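Local coordinates for conserved hypothetical membrane lipoprotein (Ureaplasma parvum, PDB 3K63) that is of unknown function but is a membrane-associated lipoprotein, probably held at the cell membrane of Ureaplasma by its lipid, at residues K104-P107 with Y108-E112. Sequence-based numbering, arbitrary orientation.
Sequences KSNP and YGVDE
With CG of Tyr108 anti to its own carbonyl carbon (chi1 -50°) and the ring turned with its face to the proline, the phenol swings back beside Pro107, the residue just before it. CG of the proline then sits over one face of the ring, 4.3 Å from the centroid of Tyr108 and only 5° off the ring normal: a CH-pi contact between sequence neighbours. Both residues are exposed and occupy the two central positions of a type I beta turn running from Asn106 to Gly109. The turn is closed by one backbone hydrogen bond, Gly109 N to Asn106 O at 3.0 Å. Gly109 follows with a positive phi of 83°, a conformation that suits glycine and leads the chain out of the turn. The Asn106 amide lies close to the backbone N of Gly109 and of Val110, but its orientation is doubtful. The turn lies in the loop beyond strand 93-100, at the surface of the domain. Asn106 and Gly109 both hydrogen-bond to Asn74 of helix 70-76, Asn106 through its backbone and Gly109 through its carbonyl, while the side chains of Asp111 and Glu112 reach helix 34-40, where Glu112 OE1 is hydrogen-bonded to Ser35 OG.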
ATOM      1  N   LYS A 104       8.009  -8.058  -3.010  1.00 48.62           N
ATOM      2  CA  LYS A 104       8.580  -9.240  -3.637  1.00 46.72           C
ATOM      3  C   LYS A 104       8.066  -9.378  -5.070  1.00 51.49           C
ATOM      4  O   LYS A 104       6.960  -8.940  -5.389  1.00 52.97           O
ATOM      5  CB  LYS A 104       8.209 -10.482  -2.838  1.00 47.58           C
ATOM      6  CG  LYS A 104       8.747 -11.751  -3.439  1.00 48.62           C
ATOM      7  CD  LYS A 104       8.855 -12.823  -2.379  1.00 48.14           C
ATOM      8  CE  LYS A 104       9.385 -14.114  -2.959  1.00 45.67           C
ATOM      9  NZ  LYS A 104       9.390 -15.199  -1.941  1.00 50.71           N
ATOM     10  N   SER A 105       8.870  -9.979  -5.942  1.00 56.06           N
ATOM     11  CA  SER A 105       8.470 -10.172  -7.341  1.00 54.88           C
ATOM     12  C   SER A 105       9.140 -11.405  -7.944  1.00 57.56           C
ATOM     13  O   SER A 105      10.102 -11.937  -7.387  1.00 59.06           O
ATOM     14  CB  SER A 105       8.857  -8.949  -8.166  1.00 52.25           C
ATOM     15  OG  SER A 105      10.263  -8.787  -8.167  1.00 46.90           O
ATOM     16  N   ASN A 106       8.598 -11.872  -9.062  1.00 60.87           N
ATOM     17  CA  ASN A 106       9.149 -13.012  -9.774  1.00 63.06           C
ATOM     18  C   ASN A 106       8.923 -12.662 -11.242  1.00 64.15           C
ATOM     19  O   ASN A 106       7.851 -12.175 -11.614  1.00 63.45           O
ATOM     20  CB  ASN A 106       8.440 -14.318  -9.370  1.00 60.31           C
ATOM     21  CG  ASN A 106       7.270 -14.673 -10.266  1.00 63.64           C
ATOM     22  OD1 ASN A 106       6.164 -14.151 -10.112  1.00 63.85           O
ATOM     23  ND2 ASN A 106       7.509 -15.591 -11.207  1.00 64.89           N
ATOM     24  N   PRO A 107       9.928 -12.908 -12.093  1.00 68.55           N
ATOM     25  CA  PRO A 107       9.908 -12.626 -13.535  1.00 67.71           C
ATOM     26  C   PRO A 107       8.677 -13.000 -14.373  1.00 67.31           C
ATOM     27  O   PRO A 107       8.424 -12.357 -15.384  1.00 69.89           O
ATOM     28  CB  PRO A 107      11.180 -13.307 -14.023  1.00 63.98           C
ATOM     29  CG  PRO A 107      11.220 -14.526 -13.156  1.00 70.12           C
ATOM     30  CD  PRO A 107      10.914 -13.961 -11.791  1.00 68.99           C
ATOM     31  N   TYR A 108       7.904 -14.000 -13.963  1.00 67.33           N
ATOM     32  CA  TYR A 108       6.725 -14.375 -14.735  1.00 66.81           C
ATOM     33  C   TYR A 108       5.401 -13.939 -14.107  1.00 66.81           C
ATOM     34  O   TYR A 108       4.336 -14.080 -14.717  1.00 67.21           O
ATOM     35  CB  TYR A 108       6.694 -15.890 -14.958  1.00 74.37           C
ATOM     36  CG  TYR A 108       7.983 -16.454 -15.485  1.00 76.31           C
ATOM     37  CD1 TYR A 108       8.682 -15.791 -16.487  1.00 78.43           C
ATOM     38  CD2 TYR A 108       8.496 -17.656 -15.000  1.00 78.00           C
ATOM     39  CE1 TYR A 108       9.859 -16.305 -16.998  1.00 80.74           C
ATOM     40  CE2 TYR A 108       9.676 -18.183 -15.507  1.00 82.66           C
ATOM     41  CZ  TYR A 108      10.351 -17.504 -16.508  1.00 86.04           C
ATOM     42  OH  TYR A 108      11.506 -18.036 -17.031  1.00 97.10           O
ATOM     43  N   GLY A 109       5.464 -13.452 -12.873  1.00 58.71           N
ATOM     44  CA  GLY A 109       4.262 -12.997 -12.203  1.00 58.08           C
ATOM     45  C   GLY A 109       3.440 -14.084 -11.540  1.00 54.76           C
ATOM     46  O   GLY A 109       2.325 -13.841 -11.098  1.00 55.14           O
ATOM     47  N   VAL A 110       3.972 -15.296 -11.480  1.00 56.41           N
ATOM     48  CA  VAL A 110       3.241 -16.392 -10.853  1.00 56.37           C
ATOM     49  C   VAL A 110       2.991 -16.024  -9.388  1.00 54.97           C
ATOM     50  O   VAL A 110       3.849 -15.409  -8.768  1.00 53.65           O
ATOM     51  CB  VAL A 110       4.053 -17.716 -10.963  1.00 55.87           C
ATOM     52  CG1 VAL A 110       5.486 -17.467 -10.539  1.00 62.14           C
ATOM     53  CG2 VAL A 110       3.424 -18.806 -10.108  1.00 56.94           C
ATOM     54  N   ASP A 111       1.830 -16.379  -8.835  1.00 53.60           N
ATOM     55  CA  ASP A 111       1.526 -16.036  -7.442  1.00 53.51           C
ATOM     56  C   ASP A 111       1.921 -17.102  -6.418  1.00 51.15           C
ATOM     57  O   ASP A 111       2.384 -18.186  -6.779  1.00 53.63           O
ATOM     58  CB  ASP A 111       0.036 -15.690  -7.274  1.00 50.46           C
ATOM     59  CG  ASP A 111      -0.876 -16.898  -7.444  1.00 57.19           C
ATOM     60  OD1 ASP A 111      -0.362 -18.032  -7.576  1.00 57.38           O
ATOM     61  OD2 ASP A 111      -2.118 -16.712  -7.437  1.00 57.66           O
ATOM     62  N   GLU A 112       1.710 -16.773  -5.143  1.00 49.89           N
ATOM     63  CA  GLU A 112       2.052 -17.640  -4.016  1.00 54.04           C
ATOM     64  C   GLU A 112       1.437 -19.042  -4.066  1.00 57.53           C
ATOM     65  O   GLU A 112       1.832 -19.926  -3.305  1.00 53.78           O
ATOM     66  CB  GLU A 112       1.648 -16.972  -2.696  1.00 49.50           C
ATOM     67  CG  GLU A 112       0.143 -16.890  -2.505  1.00 48.34           C
ATOM     68  CD  GLU A 112      -0.457 -15.646  -3.132  1.00 49.75           C
ATOM     69  OE1 GLU A 112       0.110 -15.139  -4.124  1.00 49.73           O
ATOM     70  OE2 GLU A 112      -1.503 -15.174  -2.638  1.00 52.42           O
TER